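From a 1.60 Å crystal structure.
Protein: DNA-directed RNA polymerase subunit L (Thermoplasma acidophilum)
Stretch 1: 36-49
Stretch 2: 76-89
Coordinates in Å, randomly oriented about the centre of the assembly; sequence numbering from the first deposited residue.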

ATOM      1  N   ARG D  36     -16.599   0.749   3.328  1.00 17.10           N
ATOM      2  CA  ARG D  36     -17.957   0.944   3.852  1.00 18.14           C
ATOM      3  C   ARG D  36     -18.974   0.806   2.747  1.00 18.24           C
ATOM      4  O   ARG D  36     -20.012   0.196   2.945  1.00 19.19           O
ATOM      5  N   THR D  37     -18.642   1.332   1.559  1.00 18.63           N
ATOM      6  CA  THR D  37     -19.535   1.226   0.390  1.00 18.04           C
ATOM      7  C   THR D  37     -19.711  -0.240  -0.002  1.00 18.07           C
ATOM      8  O   THR D  37     -20.810  -0.702  -0.281  1.00 17.50           O
ATOM      9  N   LEU D  38     -18.611  -0.977   0.036  1.00 17.57           N
ATOM     10  CA  LEU D  38     -18.674  -2.374  -0.297  1.00 17.39           C
ATOM     11  C   LEU D  38     -19.609  -3.145   0.640  1.00 17.63           C
ATOM     12  O   LEU D  38     -20.439  -3.944   0.206  1.00 19.13           O
ATOM     13  N   VAL D  39     -19.463  -2.887   1.941  1.00 17.27           N
ATOM     14  CA  VAL D  39     -20.275  -3.542   2.948  1.00 19.18           C
ATOM     15  C   VAL D  39     -21.750  -3.124   2.812  1.00 18.97           C
ATOM     16  O   VAL D  39     -22.637  -3.990   2.847  1.00 20.09           O
ATOM     17  N   GLU D  40     -21.997  -1.827   2.598  1.00 19.26           N
ATOM     18  CA  GLU D  40     -23.368  -1.325   2.349  1.00 20.05           C
ATOM     19  C   GLU D  40     -24.003  -2.086   1.177  1.00 19.60           C
ATOM     20  O   GLU D  40     -25.153  -2.549   1.243  1.00 20.25           O
ATOM     21  N   GLU D  41     -23.219  -2.283   0.129  1.00 19.14           N
ATOM     22  CA  GLU D  41     -23.720  -3.035  -1.006  1.00 18.70           C
ATOM     23  C   GLU D  41     -23.995  -4.512  -0.688  1.00 18.56           C
ATOM     24  O   GLU D  41     -25.045  -5.063  -1.076  1.00 19.53           O
ATOM     25  N   ILE D  42     -23.077  -5.175   0.013  1.00 17.85           N
ATOM     26  CA  ILE D  42     -23.253  -6.599   0.310  1.00 18.27           C
ATOM     27  C   ILE D  42     -24.498  -6.785   1.189  1.00 19.07           C
ATOM     28  O   ILE D  42     -25.179  -7.796   1.070  1.00 20.31           O
ATOM     29  N   LEU D  43     -24.750  -5.832   2.081  1.00 20.71           N
ATOM     30  CA  LEU D  43     -25.936  -5.892   2.954  1.00 23.02           C
ATOM     31  C   LEU D  43     -27.285  -5.817   2.224  1.00 24.44           C
ATOM     32  O   LEU D  43     -28.319  -6.118   2.835  1.00 25.60           O
ATOM     33  N   LYS D  44     -27.282  -5.432   0.943  1.00 24.78           N
ATOM     34  CA  LYS D  44     -28.524  -5.355   0.143  1.00 26.55           C
ATOM     35  C   LYS D  44     -28.906  -6.730  -0.401  1.00 26.53           C
ATOM     36  O   LYS D  44     -30.028  -6.940  -0.879  1.00 27.88           O
ATOM     37  N   ASP D  45     -27.972  -7.667  -0.321  1.00 25.95           N
ATOM     38  CA  ASP D  45     -28.117  -9.019  -0.876  1.00 26.46           C
ATOM     39  C   ASP D  45     -28.982  -9.891   0.043  1.00 27.00           C
ATOM     40  O   ASP D  45     -28.679 -10.055   1.228  1.00 26.76           O
ATOM     41  N   ASP D  46     -30.059 -10.455  -0.490  1.00 27.67           N
ATOM     42  CA  ASP D  46     -30.961 -11.260   0.356  1.00 29.19           C
ATOM     43  C   ASP D  46     -30.362 -12.599   0.819  1.00 28.88           C
ATOM     44  O   ASP D  46     -30.924 -13.264   1.696  1.00 29.80           O
ATOM     45  N   GLN D  47     -29.233 -12.998   0.249  1.00 27.53           N
ATOM     46  CA  GLN D  47     -28.572 -14.230   0.646  1.00 26.53           C
ATOM     47  C   GLN D  47     -27.588 -13.994   1.790  1.00 25.59           C
ATOM     48  O   GLN D  47     -26.990 -14.951   2.301  1.00 24.96           O
ATOM     49  N   VAL D  48     -27.419 -12.722   2.160  1.00 25.00           N
ATOM     50  CA  VAL D  48     -26.418 -12.333   3.167  1.00 25.20           C
ATOM     51  C   VAL D  48     -27.042 -12.234   4.549  1.00 26.45           C
ATOM     52  O   VAL D  48     -28.077 -11.581   4.740  1.00 27.65           O
ATOM     53  N   ASP D  49     -26.371 -12.884   5.495  1.00 27.24           N
ATOM     54  CA  ASP D  49     -26.771 -12.961   6.889  1.00 28.42           C
ATOM     55  C   ASP D  49     -26.141 -11.813   7.689  1.00 27.58           C
ATOM     56  O   ASP D  49     -26.819 -11.117   8.444  1.00 27.88           O
ATOM     57  N   SER D  76     -19.006 -15.550  -3.150  1.00 20.58           N
ATOM     58  CA  SER D  76     -19.973 -15.111  -4.178  1.00 19.85           C
ATOM     59  C   SER D  76     -20.726 -13.827  -3.829  1.00 19.04           C
ATOM     60  O   SER D  76     -21.002 -12.995  -4.719  1.00 18.49           O
ATOM     61  N   ALA D  77     -21.083 -13.652  -2.557  1.00 17.59           N
ATOM     62  CA  ALA D  77     -21.780 -12.460  -2.124  1.00 18.36           C
ATOM     63  C   ALA D  77     -20.849 -11.266  -2.325  1.00 17.62           C
ATOM     64  O   ALA D  77     -21.277 -10.218  -2.796  1.00 17.79           O
ATOM     65  N   ILE D  78     -19.574 -11.417  -1.982  1.00 17.76           N
ATOM     66  CA  ILE D  78     -18.614 -10.339  -2.228  1.00 15.90           C
ATOM     67  C   ILE D  78     -18.528 -10.027  -3.741  1.00 16.65           C
ATOM     68  O   ILE D  78     -18.637  -8.856  -4.140  1.00 14.68           O
ATOM     69  N   LYS D  79     -18.391 -11.064  -4.558  1.00 15.84           N
ATOM     70  CA  LYS D  79     -18.312 -10.853  -6.012  1.00 16.55           C
ATOM     71  C   LYS D  79     -19.552 -10.118  -6.537  1.00 16.13           C
ATOM     72  O   LYS D  79     -19.410  -9.162  -7.320  1.00 16.16           O
ATOM     73  N   ARG D  80     -20.753 -10.557  -6.160  1.00 16.04           N
ATOM     74  CA  ARG D  80     -21.982  -9.884  -6.642  1.00 15.88           C
ATOM     75  C   ARG D  80     -21.944  -8.391  -6.365  1.00 16.04           C
ATOM     76  O   ARG D  80     -22.287  -7.540  -7.232  1.00 16.68           O
ATOM     77  N   ALA D  81     -21.531  -8.046  -5.142  1.00 14.83           N
ATOM     78  CA  ALA D  81     -21.500  -6.642  -4.750  1.00 14.80           C
ATOM     79  C   ALA D  81     -20.478  -5.829  -5.508  1.00 14.57           C
ATOM     80  O   ALA D  81     -20.776  -4.684  -5.900  1.00 14.85           O
ATOM     81  N   VAL D  82     -19.260  -6.369  -5.665  1.00 13.73           N
ATOM     82  CA  VAL D  82     -18.195  -5.673  -6.409  1.00 13.51           C
ATOM     83  C   VAL D  82     -18.665  -5.447  -7.849  1.00 14.97           C
ATOM     84  O   VAL D  82     -18.525  -4.348  -8.385  1.00 15.80           O
ATOM     85  N   ARG D  83     -19.229  -6.476  -8.452  1.00 15.14           N
ATOM     86  CA  ARG D  83     -19.668  -6.327  -9.860  1.00 16.55           C
ATOM     87  C   ARG D  83     -20.818  -5.312  -9.954  1.00 16.88           C
ATOM     88  O   ARG D  83     -20.889  -4.543 -10.946  1.00 17.54           O
ATOM     89  N   LYS D  84     -21.738  -5.296  -8.986  1.00 16.21           N
ATOM     90  CA  LYS D  84     -22.812  -4.275  -9.018  1.00 16.31           C
ATOM     91  C   LYS D  84     -22.211  -2.880  -8.931  1.00 15.93           C
ATOM     92  O   LYS D  84     -22.617  -1.966  -9.661  1.00 16.83           O
ATOM     93  N   LEU D  85     -21.234  -2.705  -8.040  1.00 16.10           N
ATOM     94  CA  LEU D  85     -20.619  -1.393  -7.838  1.00 15.24           C
ATOM     95  C   LEU D  85     -19.855  -0.901  -9.074  1.00 15.38           C
ATOM     96  O   LEU D  85     -19.935   0.273  -9.437  1.00 16.07           O
ATOM     97  N   SER D  86     -19.147  -1.818  -9.725  1.00 15.66           N
ATOM     98  CA  SER D  86     -18.442  -1.496 -10.957  1.00 16.04           C
ATOM     99  C   SER D  86     -19.453  -1.015 -11.985  1.00 17.07           C
ATOM    100  O   SER D  86     -19.232   0.012 -12.666  1.00 17.78           O
ATOM    101  N   LYS D  87     -20.573  -1.727 -12.090  1.00 15.98           N
ATOM    102  CA  LYS D  87     -21.614  -1.334 -13.066  1.00 16.37           C
ATOM    103  C   LYS D  87     -22.228   0.015 -12.736  1.00 16.23           C
ATOM    104  O   LYS D  87     -22.476   0.827 -13.637  1.00 16.66           O
ATOM    105  N   LEU D  88     -22.476   0.263 -11.451  1.00 16.86           N
ATOM    106  CA  LEU D  88     -23.054   1.556 -11.024  1.00 16.89           C
ATOM    107  C   LEU D  88     -22.215   2.748 -11.502  1.00 16.36           C
ATOM    108  O   LEU D  88     -22.755   3.694 -12.091  1.00 16.91           O
ATOM    109  N   TYR D  89     -20.917   2.712 -11.234  1.00 15.09           N
ATOM    110  CA  TYR D  89     -19.995   3.797 -11.611  1.00 15.90           C
ATOM    111  C   TYR D  89     -19.763   3.831 -13.126  1.00 15.65           C
ATOM    112  O   TYR D  89     -19.715   4.923 -13.735  1.00 17.93           O
TER

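A single carboxylate oxygen, Asp45 OD1, gathers most of the polar traffic of this contact. It takes hydrogen bonds from both Arg80 NH2, at 2.7 Å, and Arg80 NE, at 2.8 Å, forming a salt bridge, and it also accepts from water 2, 2.8 Å from Asp45 OD1. That water gives its other hydrogen to the backbone Ala77 O, again at 2.8 Å, tying the aspartate to the helix main chain. The other oxygen, Asp45 OD2, stays within its own stretch and receives Gln47 N at 2.8 Å, which helps to fix the turn from Asp45 to Val48. The t rotamer of Asp45 serves both tasks.

Arg80 reaches the aspartate with chi1 m, chi2 t and chi3 m, presenting the edge of its guanidinium. Gln47, m at chi1, lies over one face of that group, with Gln47 NE2 3.6 Å from Arg80 NH2; this is a packing contact.

The helices cross at 111°, their axes approaching to 8.9 Å. Where the backbones come nearest, the residue on the second helix is small: Ala81 points toward the first stretch, and Ala81 CA lies 5.4 Å from Ile42 CA. Ile42 (m, t) starts sideways, but its end comes nearer, placing Ile42 CG1 3.5 Å from Ala81 CB and Ile42 CD1 4.2 Å from Ile78 CG1. Ala77 likewise points in; the t rotamer of Val48 sets Val48 CG2 3.6 Å from Ala77 CB.

Leu38 (t, p) also leaves its helix sideways and bends inward at its end. Leu38 CD1 lies 3.8 Å from Val82 CG2, 4.0 Å from Ala81 CB and 4.2 Å from Leu85 CD1, so one methyl meets three residues of the opposing helix. Leu85 (m, t) points toward the first stretch and meets Thr37 too, with Leu85 CD2 3.9 Å from Thr37 CG2. The m rotamer of Thr37 offers its methyl here, while its hydroxyl is satisfied elsewhere in the structure.

Glu41 is the buried acid in this otherwise largely apolar patch. With chi1 t and chi2 p, it packs its aliphatic part against the second helix, Glu41 CG being 3.7 Å from Ala81 CB and 3.9 Å from Leu85 CG. Its charge is met from its own stretch by an extended Lys44, with a salt bridge from Lys44 NZ to Glu41 OE1 at 2.9 Å. Across the contact, Lys84 NZ is 4.2 Å from Glu41 OE2, too far for a salt bridge; it donates instead to water 1 (2.8 Å from Lys84 NZ), which donates to Glu41 O at 2.9 Å.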

ATOM      1  CB  ARG D  36     -18.060   2.309   4.530  1.00 18.98           C
ATOM      2  CG  ARG D  36     -17.061   2.474   5.644  1.00 21.96           C
ATOM      3  CD  ARG D  36     -17.435   3.651   6.520  1.00 26.70           C
ATOM      4  NE  ARG D  36     -16.283   4.101   7.301  1.00 32.52           N
ATOM      5  CZ  ARG D  36     -15.457   5.076   6.921  1.00 31.99           C
ATOM      6  NH1 ARG D  36     -15.653   5.717   5.771  1.00 31.02           N
ATOM      7  NH2 ARG D  36     -14.433   5.404   7.694  1.00 34.28           N
ATOM      8  CB  THR D  37     -18.994   2.032  -0.814  1.00 19.30           C
ATOM      9  OG1 THR D  37     -18.900   3.395  -0.432  1.00 20.78           O
ATOM     10  CG2 THR D  37     -19.929   1.934  -2.038  1.00 20.54           C
ATOM     11  CB  LEU D  38     -17.267  -2.958  -0.293  1.00 17.87           C
ATOM     12  CG  LEU D  38     -17.203  -4.452  -0.580  1.00 18.39           C
ATOM     13  CD1 LEU D  38     -17.860  -4.829  -1.921  1.00 19.97           C
ATOM     14  CD2 LEU D  38     -15.763  -4.932  -0.508  1.00 18.27           C
ATOM     15  CB  VAL D  39     -19.648  -3.322   4.364  1.00 18.13           C
ATOM     16  CG1 VAL D  39     -20.627  -3.698   5.480  1.00 20.58           C
ATOM     17  CG2 VAL D  39     -18.360  -4.135   4.499  1.00 19.70           C
ATOM     18  CB  GLU D  40     -23.358   0.173   2.077  1.00 21.06           C
ATOM     19  CG  GLU D  40     -24.748   0.804   1.974  1.00 23.09           C
ATOM     20  CD  GLU D  40     -24.732   2.224   1.402  1.00 27.87           C
ATOM     21  OE1 GLU D  40     -25.799   2.732   0.983  1.00 32.20           O
ATOM     22  OE2 GLU D  40     -23.660   2.842   1.354  1.00 31.86           O
ATOM     23  CB  GLU D  41     -22.780  -2.871  -2.209  1.00 19.17           C
ATOM     24  CG  GLU D  41     -23.371  -3.426  -3.517  1.00 20.13           C
ATOM     25  CD  GLU D  41     -24.509  -2.578  -4.080  1.00 23.72           C
ATOM     26  OE1 GLU D  41     -24.827  -1.512  -3.531  1.00 26.90           O
ATOM     27  OE2 GLU D  41     -25.103  -3.001  -5.093  1.00 29.47           O
ATOM     28  CB  ILE D  42     -22.026  -7.176   1.047  1.00 17.44           C
ATOM     29  CG1 ILE D  42     -20.795  -7.201   0.137  1.00 19.02           C
ATOM     30  CG2 ILE D  42     -22.309  -8.583   1.568  1.00 15.37           C
ATOM     31  CD1 ILE D  42     -19.453  -7.241   0.898  1.00 16.92           C
ATOM     32  CB  LEU D  43     -25.860  -4.793   4.005  1.00 23.35           C
ATOM     33  CG  LEU D  43     -24.916  -5.010   5.197  1.00 24.70           C
ATOM     34  CD1 LEU D  43     -24.704  -3.719   5.975  1.00 24.37           C
ATOM     35  CD2 LEU D  43     -25.427  -6.111   6.109  1.00 28.25           C
ATOM     36  CB  LYS D  44     -28.352  -4.392  -1.020  1.00 26.72           C
ATOM     37  CG  LYS D  44     -28.139  -2.943  -0.637  1.00 28.76           C
ATOM     38  CD  LYS D  44     -27.934  -2.132  -1.890  1.00 31.26           C
ATOM     39  CE  LYS D  44     -27.480  -0.748  -1.587  1.00 32.94           C
ATOM     40  NZ  LYS D  44     -27.197  -0.027  -2.855  1.00 35.90           N
ATOM     41  CB  ASP D  45     -26.718  -9.613  -1.015  1.00 25.49           C
ATOM     42  CG  ASP D  45     -26.680 -10.953  -1.738  1.00 27.15           C
ATOM     43  OD1 ASP D  45     -25.618 -11.245  -2.275  1.00 25.77           O
ATOM     44  OD2 ASP D  45     -27.661 -11.729  -1.761  1.00 28.68           O
ATOM     45  CB  ASP D  46     -32.316 -11.473  -0.337  1.00 30.86           C
ATOM     46  CG  ASP D  46     -32.213 -12.382  -1.535  1.00 33.62           C
ATOM     47  OD1 ASP D  46     -32.715 -13.518  -1.438  1.00 41.65           O
ATOM     48  OD2 ASP D  46     -31.611 -11.982  -2.559  1.00 39.64           O
ATOM     49  CB  GLN D  47     -27.833 -14.870  -0.536  1.00 26.66           C
ATOM     50  CG  GLN D  47     -28.739 -15.188  -1.745  1.00 27.18           C
ATOM     51  CD  GLN D  47     -28.127 -16.203  -2.647  1.00 27.58           C
ATOM     52  OE1 GLN D  47     -28.067 -17.386  -2.302  1.00 29.31           O
ATOM     53  NE2 GLN D  47     -27.657 -15.766  -3.822  1.00 29.37           N
ATOM     54  CB  VAL D  48     -25.697 -11.013   2.774  1.00 24.82           C
ATOM     55  CG1 VAL D  48     -24.857 -10.453   3.947  1.00 25.54           C
ATOM     56  CG2 VAL D  48     -24.810 -11.288   1.613  1.00 21.76           C
ATOM     57  CB  ASP D  49     -26.283 -14.318   7.408  1.00 29.31           C
ATOM     58  CG  ASP D  49     -27.225 -14.969   8.354  1.00 34.35           C
ATOM     59  OD1 ASP D  49     -27.415 -14.438   9.470  1.00 39.20           O
ATOM     60  OD2 ASP D  49     -27.719 -16.064   8.001  1.00 36.87           O
ATOM     61  CB  SER D  76     -20.980 -16.229  -4.492  1.00 20.79           C
ATOM     62  OG  SER D  76     -20.227 -17.320  -4.993  1.00 23.62           O
ATOM     63  CB  ALA D  77     -22.262 -12.564  -0.644  1.00 18.90           C
ATOM     64  CB  ILE D  78     -17.239 -10.641  -1.654  1.00 17.49           C
ATOM     65  CG1 ILE D  78     -17.363 -10.752  -0.126  1.00 17.27           C
ATOM     66  CG2 ILE D  78     -16.223  -9.571  -2.154  1.00 17.39           C
ATOM     67  CD1 ILE D  78     -16.100 -11.217   0.591  1.00 19.00           C
ATOM     68  CB  LYS D  79     -18.130 -12.168  -6.778  1.00 15.46           C
ATOM     69  CG  LYS D  79     -17.953 -11.932  -8.298  1.00 17.24           C
ATOM     70  CD  LYS D  79     -17.681 -13.209  -9.073  1.00 20.60           C
ATOM     71  CE  LYS D  79     -17.560 -12.873 -10.570  1.00 21.12           C
ATOM     72  NZ  LYS D  79     -17.467 -14.161 -11.332  1.00 23.58           N
ATOM     73  CB  ARG D  80     -23.250 -10.522  -6.034  1.00 16.85           C
ATOM     74  CG  ARG D  80     -23.477 -11.972  -6.560  1.00 18.99           C
ATOM     75  CD  ARG D  80     -24.831 -12.548  -6.085  1.00 19.39           C
ATOM     76  NE  ARG D  80     -24.991 -12.697  -4.631  1.00 20.60           N
ATOM     77  CZ  ARG D  80     -24.655 -13.797  -3.961  1.00 19.84           C
ATOM     78  NH1 ARG D  80     -24.083 -14.831  -4.581  1.00 22.62           N
ATOM     79  NH2 ARG D  80     -24.871 -13.838  -2.640  1.00 21.00           N
ATOM     80  CB  ALA D  81     -21.247  -6.504  -3.257  1.00 15.83           C
ATOM     81  CB  VAL D  82     -16.870  -6.454  -6.409  1.00 13.44           C
ATOM     82  CG1 VAL D  82     -15.860  -5.788  -7.285  1.00 16.24           C
ATOM     83  CG2 VAL D  82     -16.348  -6.544  -4.963  1.00 15.21           C
ATOM     84  CB  ARG D  83     -20.045  -7.676 -10.491  1.00 16.48           C
ATOM     85  CG  ARG D  83     -18.907  -8.733 -10.468  1.00 19.52           C
ATOM     86  CD  ARG D  83     -17.700  -8.437 -11.403  1.00 24.15           C
ATOM     87  NE  ARG D  83     -16.469  -9.121 -10.966  1.00 29.45           N
ATOM     88  CZ  ARG D  83     -15.446  -9.412 -11.768  1.00 30.60           C
ATOM     89  NH1 ARG D  83     -15.526  -9.120 -13.068  1.00 30.21           N
ATOM     90  NH2 ARG D  83     -14.355 -10.004 -11.282  1.00 31.71           N
ATOM     91  CB  LYS D  84     -23.804  -4.474  -7.870  1.00 18.17           C
ATOM     92  CG  LYS D  84     -24.733  -5.655  -8.034  1.00 20.72           C
ATOM     93  CD  LYS D  84     -25.837  -5.561  -6.991  1.00 28.36           C
ATOM     94  CE  LYS D  84     -26.188  -6.908  -6.393  1.00 31.51           C
ATOM     95  NZ  LYS D  84     -27.000  -6.754  -5.127  1.00 33.56           N
ATOM     96  CB  LEU D  85     -19.695  -1.394  -6.618  1.00 16.55           C
ATOM     97  CG  LEU D  85     -20.501  -1.446  -5.308  1.00 16.05           C
ATOM     98  CD1 LEU D  85     -19.551  -1.724  -4.140  1.00 16.73           C
ATOM     99  CD2 LEU D  85     -21.305  -0.198  -5.024  1.00 17.67           C
ATOM    100  CB  SER D  86     -17.775  -2.788 -11.444  1.00 16.85           C
ATOM    101  OG  SER D  86     -16.741  -3.144 -10.517  1.00 21.97           O
ATOM    102  CB  LYS D  87     -22.708  -2.382 -13.126  1.00 16.94           C
ATOM    103  CG  LYS D  87     -23.845  -1.995 -14.062  1.00 19.24           C
ATOM    104  CD  LYS D  87     -24.893  -3.070 -14.180  1.00 23.22           C
ATOM    105  CE  LYS D  87     -26.046  -2.570 -15.035  1.00 26.12           C
ATOM    106  NZ  LYS D  87     -25.558  -1.951 -16.285  1.00 26.38           N
ATOM    107  CB  LEU D  88     -23.222   1.606  -9.480  1.00 18.02           C
ATOM    108  CG  LEU D  88     -24.519   0.967  -8.941  1.00 21.46           C
ATOM    109  CD1 LEU D  88     -24.358   0.728  -7.451  1.00 24.06           C
ATOM    110  CD2 LEU D  88     -25.733   1.868  -9.158  1.00 25.29           C
ATOM    111  CB  TYR D  89     -18.681   3.726 -10.829  1.00 15.95           C
ATOM    112  CG  TYR D  89     -18.881   4.085  -9.355  1.00 15.45           C
ATOM    113  CD1 TYR D  89     -18.821   3.097  -8.377  1.00 16.98           C
ATOM    114  CD2 TYR D  89     -19.085   5.417  -8.965  1.00 18.12           C
ATOM    115  CE1 TYR D  89     -18.993   3.408  -7.038  1.00 19.24           C
ATOM    116  CE2 TYR D  89     -19.292   5.742  -7.617  1.00 20.52           C
ATOM    117  CZ  TYR D  89     -19.238   4.750  -6.675  1.00 22.65           C
ATOM    118  OH  TYR D  89     -19.392   5.054  -5.332  1.00 25.93           O
TER
HETATM  119  O   HOH W   1     -24.927  -6.968  -3.198  1.00 26.95           O
HETATM  120  O   HOH W   2     -23.783  -9.179  -2.314  1.00 23.49           O